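Local coordinates for protein fiber (Human adenovirus 35, PDB 2QLK) that probably attaches the virus to host cells through the knob of its trimeric fibre, which carries binding sites for the receptor CD46, at residues Leu49-Gly55 with Phe205-Asp211; Lys121-Thr127 with Ala176-Gln180. All coordinates share one frame. Numbering follows the deposited sequence.

How the contacts relate
The two contacts are neighbours, their centres about 9 Å apart on the same side of the chain's centre, and contact 2 is nested in the chain between the two segments of contact 1. The loop 121-127 ties them together: A122 O lies 2.4 Å from T209 OG1 and 2.7 Å from K53 NZ, both probable hydrogen bonds, so one carbonyl of contact 2 serves both sides of contact 1. Van der Waals packing continues the junction, with L51 O 3.4 Å from F123 CE2 and Y207 OH 3.5 Å from I179 CD1. Contact 1 belongs to one sheet of the knob and strand 177-186 of contact 2 to the other, so together they span the space between the sheets.

Contact 1: Leu49-Gly55 with Phe205-Asp211; sequences LVLVKNG and FSYITED
Strand residues 49-54 and 205-208 run in broadly the same direction, their axes 9.1 Å apart at closest approach and crossing at -49°. That spacing is too wide for direct pairing: both flank strand 57-66, antiparallel to each, and they meet through side chains. The CA register is L51 with S206 (8.9 Å), K53 with T209 (8.0 Å) and G55 with D211 (7.9 Å). K53, mostly extended but with chi2 near 90°, brings NZ to 3.3 Å from T209 OG1 and 3.5 Å from D211 CA; D211 OD1, 4.3 Å from NZ, is an opposite charge beyond salt-bridge range. The long chain suits this place because its ammonium group can reach A122 O, its hydrogen-bond partner. L51 (chi1 m, chi2 t), whose branched apolar side chain suits the interior, sets CD2 4.2 Å from F205 CZ and 3.7 Å from Y207 OH. T209, its CB toward the other segment, has A122 O as the closer hydroxyl partner and M124 O as a longer second; its CG2 lies 3.5 Å from G55 O. F205 and Y207 leave their backbone sideways, but chi1 p goes with ring ends nearer strand 49-54. L49 CD1 approaches the F205 ring edge, 4.2 Å from CZ, and Y207 joins an apolar ring to a hydroxyl bonded to F123 O. G55 (phi 74°, psi -137°) adopts a backbone shape readily available to glycine. On the far side, V52 and N54 meet other subunits. Side chains from two strands flanking strand 57-66, and from the tail after the second, thus meet on the core side of the sheet, as in the fibre-knob beta-sandwich.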
loop_
_atom_site.group_PDB
_atom_site.type_symbol
_atom_site.label_atom_id
_atom_site.label_comp_id
_atom_site.label_asym_id
_atom_site.label_seq_id
_atom_site.Cartn_x
_atom_site.Cartn_y
_atom_site.Cartn_z
ATOM N N LEU A 49 -3.952 -14.867 -4.563
ATOM C CA LEU A 49 -2.848 -14.038 -4.956
ATOM C C LEU A 49 -3.192 -13.474 -6.315
ATOM O O LEU A 49 -3.547 -14.229 -7.217
ATOM C CB LEU A 49 -1.587 -14.874 -5.088
ATOM C CG LEU A 49 -0.378 -14.175 -5.702
ATOM C CD1 LEU A 49 0.138 -13.045 -4.786
ATOM C CD2 LEU A 49 0.696 -15.225 -5.900
ATOM N N VAL A 50 -3.104 -12.155 -6.447
ATOM C CA VAL A 50 -3.361 -11.490 -7.690
ATOM C C VAL A 50 -2.141 -10.629 -8.031
ATOM O O VAL A 50 -1.740 -9.764 -7.256
ATOM C CB VAL A 50 -4.612 -10.649 -7.574
ATOM C CG1 VAL A 50 -4.999 -10.089 -8.957
ATOM C CG2 VAL A 50 -5.746 -11.512 -7.003
ATOM N N LEU A 51 -1.540 -10.898 -9.186
ATOM C CA LEU A 51 -0.383 -10.163 -9.672
ATOM C C LEU A 51 -0.771 -9.455 -10.975
ATOM O O LEU A 51 -1.220 -10.091 -11.933
ATOM C CB LEU A 51 0.778 -11.118 -9.933
ATOM C CG LEU A 51 1.283 -11.949 -8.758
ATOM C CD1 LEU A 51 2.285 -12.968 -9.229
ATOM C CD2 LEU A 51 1.966 -11.004 -7.741
ATOM N N VAL A 52 -0.622 -8.134 -10.988
ATOM C CA VAL A 52 -0.948 -7.327 -12.149
ATOM C C VAL A 52 0.293 -6.614 -12.691
ATOM O O VAL A 52 1.002 -5.916 -11.947
ATOM C CB VAL A 52 -2.010 -6.259 -11.810
ATOM C CG1 VAL A 52 -2.151 -5.278 -12.978
ATOM C CG2 VAL A 52 -3.348 -6.915 -11.486
ATOM N N LYS A 53 0.545 -6.802 -13.984
ATOM C CA LYS A 53 1.667 -6.174 -14.658
ATOM C C LYS A 53 1.229 -4.740 -14.879
ATOM O O LYS A 53 0.124 -4.484 -15.346
ATOM C CB LYS A 53 1.936 -6.839 -16.002
ATOM C CG LYS A 53 3.074 -6.205 -16.768
ATOM C CD LYS A 53 4.393 -6.838 -16.431
ATOM C CE LYS A 53 5.504 -6.243 -17.269
ATOM N NZ LYS A 53 6.724 -7.092 -17.213
ATOM N N ASN A 54 2.097 -3.801 -14.532
ATOM C CA ASN A 54 1.761 -2.395 -14.659
ATOM C C ASN A 54 3.078 -1.654 -14.843
ATOM O O ASN A 54 3.606 -1.052 -13.911
ATOM C CB ASN A 54 1.032 -1.968 -13.379
ATOM C CG ASN A 54 0.505 -0.554 -13.439
ATOM O OD1 ASN A 54 0.309 0.007 -14.519
ATOM N ND2 ASN A 54 0.246 0.025 -12.271
ATOM N N GLY A 55 3.621 -1.737 -16.057
ATOM C CA GLY A 55 4.886 -1.087 -16.354
ATOM C C GLY A 55 6.033 -1.842 -15.719
ATOM O O GLY A 55 6.063 -3.069 -15.737
ATOM N N PHE A 205 1.131 -4.926 -2.272
ATOM C CA PHE A 205 2.563 -4.680 -2.453
ATOM C C PHE A 205 2.880 -4.497 -3.922
ATOM O O PHE A 205 2.017 -4.693 -4.783
ATOM C CB PHE A 205 3.369 -5.878 -1.934
ATOM C CG PHE A 205 2.998 -7.192 -2.598
ATOM C CD1 PHE A 205 1.855 -7.883 -2.213
ATOM C CD2 PHE A 205 3.792 -7.728 -3.611
ATOM C CE1 PHE A 205 1.495 -9.081 -2.803
ATOM C CE2 PHE A 205 3.449 -8.928 -4.216
ATOM C CZ PHE A 205 2.290 -9.614 -3.809
ATOM N N SER A 206 4.111 -4.090 -4.197
ATOM C CA SER A 206 4.568 -3.967 -5.564
ATOM C C SER A 206 6.040 -4.387 -5.581
ATOM O O SER A 206 6.731 -4.340 -4.541
ATOM C CB SER A 206 4.466 -2.532 -6.072
ATOM O OG SER A 206 3.155 -2.016 -5.926
ATOM N N TYR A 207 6.502 -4.839 -6.747
ATOM C CA TYR A 207 7.906 -5.169 -6.938
ATOM C C TYR A 207 8.275 -4.917 -8.404
ATOM O O TYR A 207 7.423 -4.875 -9.277
ATOM C CB TYR A 207 8.256 -6.610 -6.489
ATOM C CG TYR A 207 7.510 -7.746 -7.157
ATOM C CD1 TYR A 207 7.810 -8.149 -8.461
ATOM C CD2 TYR A 207 6.514 -8.434 -6.466
ATOM C CE1 TYR A 207 7.126 -9.233 -9.062
ATOM C CE2 TYR A 207 5.820 -9.511 -7.053
ATOM C CZ TYR A 207 6.131 -9.907 -8.344
ATOM O OH TYR A 207 5.460 -10.987 -8.888
ATOM N N ILE A 208 9.551 -4.686 -8.635
ATOM C CA ILE A 208 10.091 -4.398 -9.948
ATOM C C ILE A 208 10.131 -5.694 -10.757
ATOM O O ILE A 208 10.667 -6.714 -10.313
ATOM C CB ILE A 208 11.492 -3.818 -9.794
ATOM C CG1 ILE A 208 11.399 -2.553 -8.938
ATOM C CG2 ILE A 208 12.114 -3.530 -11.191
ATOM C CD1 ILE A 208 12.747 -1.979 -8.541
ATOM N N THR A 209 9.534 -5.642 -11.935
ATOM C CA THR A 209 9.458 -6.813 -12.781
ATOM C C THR A 209 10.642 -6.982 -13.708
ATOM O O THR A 209 11.348 -6.022 -14.008
ATOM C CB THR A 209 8.181 -6.794 -13.631
ATOM O OG1 THR A 209 8.098 -8.017 -14.368
ATOM C CG2 THR A 209 8.196 -5.623 -14.606
ATOM N N GLU A 210 10.833 -8.218 -14.164
ATOM C CA GLU A 210 11.910 -8.566 -15.087
ATOM C C GLU A 210 11.634 -7.993 -16.482
ATOM O O GLU A 210 12.454 -8.131 -17.385
ATOM C CB GLU A 210 12.048 -10.088 -15.184
ATOM C CG GLU A 210 13.279 -10.561 -15.953
ATOM C CD GLU A 210 14.571 -10.360 -15.179
ATOM O OE1 GLU A 210 14.879 -11.193 -14.297
ATOM O OE2 GLU A 210 15.275 -9.363 -15.448
ATOM N N ASP A 211 10.478 -7.359 -16.657
ATOM C CA ASP A 211 10.119 -6.772 -17.945
ATOM C C ASP A 211 10.329 -7.753 -19.096
ATOM O O ASP A 211 9.501 -8.631 -19.335
ATOM C CB ASP A 211 10.947 -5.503 -18.195
ATOM C CG ASP A 211 10.397 -4.287 -17.463
ATOM O OD1 ASP A 211 9.329 -3.782 -17.870
ATOM O OD2 ASP A 211 11.027 -3.836 -16.481
#

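Contact 2: Lys121-Thr127 with Ala176-Gln180; sequences KAFMPST and AYAIQ
A Met-aromatic and CH-pi contact, set beside a classic beta bulge, joins the loop 121-127 to the beginning of strand 177-186. In the bulge A176 and Y177 both face F88 of strand 79-88. Y177 (chi1 m, chi2 -79°) points its ring at the loop and is the centre of the contact; the nearest CA atoms are those of M124 and Y177, 6.7 Å apart. M124 CB stands 3.6 Å from the centroid of the Y177 ring and only 7° off its normal, and M124 CG is 3.5 Å from Y177 CD2. In the m, m rotamer the flexible, unbranched methionine thus covers the face with CB and CG, while its thioether leads off obliquely past the ring, SD 4.4 Å from the centroid. The loop opens as a 3-10 turn, with M124 N hydrogen-bonded to K121 O at 3.2 Å, then extends from M124 to S126. K121 CG rests 3.8 Å from Y177 OH. P125, a rigid apolar ring, puts CG 4.3 Å from Y177 CB and CD 4.3 Å from I179 CD1; P125 O, 3.5 Å from Y177 CD1, accepts a hydrogen bond from N167. T127 CG2 touches Y177 CE1 at 3.8 Å, and its hydroxyl is hydrogen-bonded to E210. No hydrogen bond crosses between the segments: M124 pairs with E210, beyond the end of strand 203-208, and S126 with I208, at its end, so the loop lies between that strand and strand 177-186, with strand 79-88 alongside.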
loop_
_atom_site.group_PDB
_atom_site.type_symbol
_atom_site.label_atom_id
_atom_site.label_comp_id
_atom_site.label_asym_id
_atom_site.label_seq_id
_atom_site.Cartn_x
_atom_site.Cartn_y
_atom_site.Cartn_z
ATOM N N LYS A 121 6.766 -14.686 -17.386
ATOM C CA LYS A 121 8.075 -14.109 -17.100
ATOM C C LYS A 121 7.984 -12.599 -16.795
ATOM O O LYS A 121 8.752 -12.067 -15.994
ATOM C CB LYS A 121 9.015 -14.343 -18.289
ATOM C CG LYS A 121 10.470 -13.995 -18.009
ATOM C CD LYS A 121 11.378 -14.352 -19.175
ATOM C CE LYS A 121 11.209 -13.389 -20.343
ATOM N NZ LYS A 121 11.742 -12.029 -20.038
ATOM N N ALA A 122 7.032 -11.915 -17.416
ATOM C CA ALA A 122 6.881 -10.485 -17.192
ATOM C C ALA A 122 6.246 -10.167 -15.826
ATOM O O ALA A 122 6.191 -9.014 -15.408
ATOM C CB ALA A 122 6.069 -9.880 -18.315
ATOM N N PHE A 123 5.763 -11.196 -15.139
ATOM C CA PHE A 123 5.171 -11.027 -13.821
ATOM C C PHE A 123 6.180 -11.414 -12.752
ATOM O O PHE A 123 5.885 -11.358 -11.564
ATOM C CB PHE A 123 3.944 -11.922 -13.649
ATOM C CG PHE A 123 2.770 -11.520 -14.481
ATOM C CD1 PHE A 123 2.645 -11.970 -15.802
ATOM C CD2 PHE A 123 1.773 -10.701 -13.943
ATOM C CE1 PHE A 123 1.534 -11.611 -16.580
ATOM C CE2 PHE A 123 0.660 -10.331 -14.696
ATOM C CZ PHE A 123 0.535 -10.789 -16.030
ATOM N N MET A 124 7.373 -11.808 -13.172
ATOM C CA MET A 124 8.390 -12.259 -12.234
ATOM C C MET A 124 9.255 -11.145 -11.673
ATOM O O MET A 124 9.445 -10.111 -12.317
ATOM C CB MET A 124 9.279 -13.295 -12.922
ATOM C CG MET A 124 8.538 -14.540 -13.399
ATOM S SD MET A 124 8.040 -15.632 -12.005
ATOM C CE MET A 124 6.340 -15.484 -12.092
ATOM N N PRO A 125 9.766 -11.332 -10.449
ATOM C CA PRO A 125 10.629 -10.378 -9.752
ATOM C C PRO A 125 12.011 -10.294 -10.385
ATOM O O PRO A 125 12.742 -11.304 -10.463
ATOM C CB PRO A 125 10.721 -10.953 -8.335
ATOM C CG PRO A 125 10.510 -12.434 -8.564
ATOM C CD PRO A 125 9.379 -12.433 -9.550
ATOM N N SER A 126 12.374 -9.092 -10.815
ATOM C CA SER A 126 13.680 -8.849 -11.414
ATOM C C SER A 126 14.841 -9.467 -10.627
ATOM O O SER A 126 15.020 -9.182 -9.429
ATOM C CB SER A 126 13.909 -7.339 -11.544
ATOM O OG SER A 126 15.297 -7.044 -11.613
ATOM N N THR A 127 15.644 -10.303 -11.299
ATOM C CA THR A 127 16.783 -10.932 -10.627
ATOM C C THR A 127 17.902 -9.934 -10.441
ATOM O O THR A 127 18.896 -10.218 -9.775
ATOM C CB THR A 127 17.328 -12.143 -11.396
ATOM O OG1 THR A 127 17.473 -11.798 -12.774
ATOM C CG2 THR A 127 16.373 -13.337 -11.261
ATOM N N ALA A 176 14.019 -20.370 -11.535
ATOM C CA ALA A 176 14.454 -19.112 -12.119
ATOM C C ALA A 176 14.015 -17.908 -11.270
ATOM O O ALA A 176 14.632 -16.838 -11.347
ATOM C CB ALA A 176 13.882 -18.974 -13.512
ATOM N N TYR A 177 12.945 -18.081 -10.485
ATOM C CA TYR A 177 12.402 -17.011 -9.634
ATOM C C TYR A 177 11.767 -17.590 -8.378
ATOM O O TYR A 177 11.401 -18.759 -8.354
ATOM C CB TYR A 177 11.335 -16.232 -10.390
ATOM C CG TYR A 177 11.812 -15.709 -11.706
ATOM C CD1 TYR A 177 12.605 -14.570 -11.774
ATOM C CD2 TYR A 177 11.507 -16.377 -12.892
ATOM C CE1 TYR A 177 13.086 -14.103 -12.989
ATOM C CE2 TYR A 177 11.983 -15.920 -14.115
ATOM C CZ TYR A 177 12.771 -14.783 -14.153
ATOM O OH TYR A 177 13.239 -14.314 -15.355
ATOM N N ALA A 178 11.638 -16.769 -7.338
ATOM C CA ALA A 178 11.019 -17.207 -6.092
ATOM C C ALA A 178 10.292 -16.049 -5.393
ATOM O O ALA A 178 10.746 -14.905 -5.419
ATOM C CB ALA A 178 12.072 -17.809 -5.146
ATOM N N ILE A 179 9.155 -16.374 -4.788
ATOM C CA ILE A 179 8.340 -15.441 -4.031
ATOM C C ILE A 179 7.911 -16.251 -2.815
ATOM O O ILE A 179 7.253 -17.298 -2.953
ATOM C CB ILE A 179 7.083 -15.020 -4.795
ATOM C CG1 ILE A 179 7.476 -14.316 -6.092
ATOM C CG2 ILE A 179 6.219 -14.099 -3.905
ATOM C CD1 ILE A 179 6.288 -13.743 -6.860
ATOM N N GLN A 180 8.327 -15.785 -1.642
ATOM C CA GLN A 180 8.002 -16.427 -0.381
ATOM C C GLN A 180 7.187 -15.479 0.495
ATOM O O GLN A 180 7.595 -14.338 0.714
ATOM C CB GLN A 180 9.266 -16.807 0.382
ATOM C CG GLN A 180 8.965 -17.589 1.649
ATOM C CD GLN A 180 10.220 -17.958 2.438
ATOM O OE1 GLN A 180 10.744 -17.159 3.219
ATOM N NE2 GLN A 180 10.702 -19.172 2.232
#